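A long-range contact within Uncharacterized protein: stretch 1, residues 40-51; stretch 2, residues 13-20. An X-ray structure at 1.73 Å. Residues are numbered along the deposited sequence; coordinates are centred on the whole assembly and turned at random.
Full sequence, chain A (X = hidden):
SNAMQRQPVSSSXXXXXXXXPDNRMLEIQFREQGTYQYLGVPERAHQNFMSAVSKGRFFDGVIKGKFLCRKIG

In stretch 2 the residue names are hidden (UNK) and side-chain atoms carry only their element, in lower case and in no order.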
# COMPACT_ATOMS: atom_id res chain seq x y z
N GLY A 40 4.98 -4.54 -8.70
CA GLY A 40 4.39 -5.73 -9.28
C GLY A 40 3.18 -6.21 -8.52
O GLY A 40 2.97 -7.39 -8.37
N VAL A 41 2.38 -5.26 -8.05
CA VAL A 41 1.16 -5.54 -7.30
C VAL A 41 -0.04 -5.49 -8.22
O VAL A 41 -0.26 -4.47 -8.88
CB VAL A 41 1.00 -4.51 -6.14
CG1 VAL A 41 -0.27 -4.76 -5.37
CG2 VAL A 41 2.20 -4.59 -5.22
N PRO A 42 -0.83 -6.58 -8.27
CA PRO A 42 -1.99 -6.62 -9.15
C PRO A 42 -3.12 -5.72 -8.66
O PRO A 42 -3.26 -5.47 -7.47
CB PRO A 42 -2.42 -8.09 -9.09
CG PRO A 42 -1.92 -8.58 -7.80
CD PRO A 42 -0.64 -7.84 -7.55
N GLU A 43 -3.92 -5.23 -9.60
CA GLU A 43 -4.97 -4.28 -9.24
C GLU A 43 -5.96 -4.88 -8.25
O GLU A 43 -6.45 -4.19 -7.37
CB GLU A 43 -5.68 -3.80 -10.51
CG GLU A 43 -6.76 -2.76 -10.24
CD GLU A 43 -7.36 -2.19 -11.51
OE1 GLU A 43 -6.84 -2.50 -12.61
OE2 GLU A 43 -8.36 -1.44 -11.42
N ARG A 44 -6.26 -6.18 -8.38
CA ARG A 44 -7.18 -6.81 -7.45
C ARG A 44 -6.70 -6.71 -6.01
O ARG A 44 -7.50 -6.55 -5.10
CB ARG A 44 -7.40 -8.27 -7.83
CG ARG A 44 -8.37 -9.03 -6.92
CD ARG A 44 -9.74 -8.35 -6.84
NE ARG A 44 -10.69 -9.15 -6.08
CZ ARG A 44 -11.92 -8.74 -5.74
NH1 ARG A 44 -12.34 -7.54 -6.10
NH2 ARG A 44 -12.71 -9.54 -5.06
N ALA A 45 -5.38 -6.79 -5.81
CA ALA A 45 -4.79 -6.68 -4.48
C ALA A 45 -5.06 -5.32 -3.91
O ALA A 45 -5.37 -5.18 -2.73
CB ALA A 45 -3.29 -6.93 -4.52
N HIS A 46 -4.93 -4.30 -4.75
CA HIS A 46 -5.14 -2.96 -4.28
C HIS A 46 -6.60 -2.76 -3.90
O HIS A 46 -6.89 -2.16 -2.89
CB HIS A 46 -4.73 -1.94 -5.33
CG HIS A 46 -5.15 -0.55 -5.00
ND1 HIS A 46 -6.06 0.15 -5.76
CD2 HIS A 46 -4.81 0.26 -3.97
CE1 HIS A 46 -6.25 1.34 -5.23
NE2 HIS A 46 -5.51 1.44 -4.13
N GLN A 47 -7.51 -3.26 -4.72
CA GLN A 47 -8.93 -3.14 -4.42
C GLN A 47 -9.27 -3.81 -3.09
O GLN A 47 -9.95 -3.23 -2.26
CB GLN A 47 -9.78 -3.74 -5.54
CG GLN A 47 -9.77 -2.94 -6.83
CD GLN A 47 -10.53 -3.66 -7.90
OE1 GLN A 47 -10.79 -4.86 -7.79
NE2 GLN A 47 -10.91 -2.94 -8.95
N ASN A 48 -8.78 -5.03 -2.88
CA ASN A 48 -9.01 -5.72 -1.61
C ASN A 48 -8.39 -5.01 -0.40
O ASN A 48 -8.93 -5.06 0.70
CB ASN A 48 -8.46 -7.15 -1.66
CG ASN A 48 -9.28 -8.04 -2.57
OD1 ASN A 48 -10.41 -7.72 -2.95
ND2 ASN A 48 -8.70 -9.19 -2.92
N PHE A 49 -7.24 -4.38 -0.61
CA PHE A 49 -6.57 -3.57 0.40
C PHE A 49 -7.49 -2.45 0.84
O PHE A 49 -7.69 -2.21 2.03
CB PHE A 49 -5.28 -2.99 -0.17
CG PHE A 49 -4.25 -2.55 0.87
CD1 PHE A 49 -4.47 -2.65 2.24
CD2 PHE A 49 -3.03 -2.03 0.44
CE1 PHE A 49 -3.49 -2.24 3.15
CE2 PHE A 49 -2.04 -1.62 1.35
CZ PHE A 49 -2.28 -1.72 2.71
N MSE A 50 -8.08 -1.76 -0.13
CA MSE A 50 -8.91 -0.60 0.17
C MSE A 50 -10.21 -1.01 0.85
O MSE A 50 -10.77 -0.23 1.63
CB MSE A 50 -9.21 0.20 -1.10
CG MSE A 50 -7.97 0.81 -1.75
SE MSE A 50 -6.76 1.77 -0.51
CE MSE A 50 -7.82 3.35 -0.12
N SER A 51 -10.68 -2.22 0.58
CA SER A 51 -11.92 -2.71 1.19
C SER A 51 -11.74 -3.42 2.51
O SER A 51 -12.72 -3.74 3.17
CB SER A 51 -12.63 -3.65 0.23
OG SER A 51 -12.93 -2.98 -0.97
N UNK A 13 -1.67 2.19 11.69
CA UNK A 13 -0.32 2.04 11.17
C UNK A 13 -0.09 2.72 9.84
O UNK A 13 1.04 3.05 9.48
n UNK A 13 0.01 -4.24 11.33
c UNK A 13 0.01 0.56 11.04
c UNK A 13 1.03 -3.44 11.05
c UNK A 13 -0.14 -1.61 12.19
n UNK A 13 0.99 -2.18 11.44
n UNK A 13 2.07 -3.91 10.36
c UNK A 13 0.01 -0.15 12.38
N UNK A 14 -1.17 2.94 9.09
CA UNK A 14 -1.05 3.44 7.73
C UNK A 14 -1.81 4.75 7.57
O UNK A 14 -2.95 4.88 8.02
c UNK A 14 -1.62 2.96 5.30
c UNK A 14 -0.64 1.15 6.79
c UNK A 14 -1.56 2.38 6.72
c UNK A 14 -1.18 -0.12 6.11
N UNK A 15 -1.18 5.73 6.93
CA UNK A 15 -1.81 7.03 6.72
C UNK A 15 -2.50 7.18 5.37
O UNK A 15 -3.58 7.77 5.28
c UNK A 15 -0.76 8.14 6.87
c UNK A 15 0.96 9.34 8.19
c UNK A 15 -0.18 8.35 8.27
c UNK A 15 -1.25 8.87 9.22
N UNK A 16 -1.90 6.65 4.31
CA UNK A 16 -2.46 6.77 2.97
C UNK A 16 -1.92 5.69 2.04
O UNK A 16 -0.85 5.14 2.26
o UNK A 16 -0.78 8.38 2.21
c UNK A 16 -2.18 8.16 2.36
N UNK A 17 -2.68 5.40 0.99
CA UNK A 17 -2.38 4.32 0.05
C UNK A 17 -2.66 4.80 -1.34
O UNK A 17 -3.74 5.34 -1.59
c UNK A 17 -3.96 1.43 2.12
c UNK A 17 -3.23 3.07 0.32
c UNK A 17 -2.97 2.51 1.72
c UNK A 17 -2.93 1.97 -0.72
N UNK A 18 -1.72 4.59 -2.26
CA UNK A 18 -1.94 4.92 -3.65
C UNK A 18 -1.62 3.74 -4.56
O UNK A 18 -0.90 2.84 -4.16
N UNK A 19 -2.18 3.74 -5.77
CA UNK A 19 -1.90 2.67 -6.70
C UNK A 19 -1.82 3.22 -8.12
O UNK A 19 -2.65 4.04 -8.54
c UNK A 19 -3.21 -0.91 -9.48
c UNK A 19 -2.21 -1.80 -9.18
c UNK A 19 -2.97 1.58 -6.61
c UNK A 19 -3.45 0.19 -8.65
o UNK A 19 -1.98 -2.89 -10.01
c UNK A 19 -1.70 -0.53 -7.20
c UNK A 19 -2.70 0.39 -7.50
c UNK A 19 -1.45 -1.62 -8.03
N UNK A 20 -0.78 2.78 -8.83
CA UNK A 20 -0.54 3.16 -10.22
C UNK A 20 -0.81 1.94 -11.09
O UNK A 20 0.02 1.04 -11.15
o UNK A 20 2.38 4.60 -11.94
o UNK A 20 0.42 3.98 -12.70
c UNK A 20 0.90 3.67 -10.37
c UNK A 20 1.24 4.12 -11.77
O HOH W 1 -5.60 4.08 -3.50

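Position 13 carries three carbons in a row, a nitrogen, then a carbon bearing two more nitrogens, out of reach of the helix. That guanidinium makes it Arg13, hydrogen-bonded elsewhere in the structure.

Position 14 opens the strand with four carbons, forked at the first, one arm two carbons long; one carbon meets the edge of the Phe49 ring. The fork and the long arm identify Ile14, whose CD1 is 3.9 Å from Phe49 CZ.

Position 15 also has four carbons, but the fork comes at the second, and they touch nothing on stretch 1: Leu15.

At position 16 there is one carbon and then one oxygen, on a CA-to-CB bond that points away from stretch 1. This is Ser16, its hydroxyl hydrogen-bonded elsewhere in the structure.

Position 17 repeats the four-carbon pattern forked at the first atom; its CB points toward the helix, and its carbons lie near Phe49, Met50 and His46. It is Ile17. Its CD1 sits over the face of Phe49, 3.6 Å from the ring centroid and 13° off the normal, a CH-pi contact. Its CG2 lies 3.8 Å from Met50 SE, the selenium of a selenomethionine, and 4.1 Å from His46 CD2, at the edge of that imidazole.

Position 18 has no side-chain atoms and is Gly18. An ideal CB there would point away from the helix, with nothing of stretch 1 within 5.5 Å, so this contact does not explain the glycine.

Position 19 shows one carbon, lying over the His46 ring, that leads to a six-carbon ring bearing an oxygen close to Val41 O: Tyr19. Its OH donates a hydrogen bond to Val41 O at 2.6 Å, just before the helix begins. Tyr19 CB lies 3.3 Å from the centroid of the His46 ring, almost on its normal, while His46 CB lies 4.0 Å from the centroid of the Tyr19 ring. This reciprocal fit leaves the two planes within 11° of each other but slid apart, with little overlap.

Position 20 has two carbons, the second carrying two oxygens, and lies out of reach: Asp20.

Ile14, Ile17 and Tyr19 point their CA-to-CB bonds toward a nearly antiparallel helix. Alternation is regular only from 17 to 19; between 14 and 17 lie Leu15, with a non-extended backbone (phi/psi -95/-40), and Ser16. Ile14 and Ile17 pack against Phe49, while Tyr19 lays its CB over the His46 ring and ties its hydroxyl to the backbone before the helix. A water donates to Ile17 O (2.9 Å from its oxygen) and hydrogen-bonds His46 NE2 (2.7 Å).

Stretch 2 13-20: RILSIGYD
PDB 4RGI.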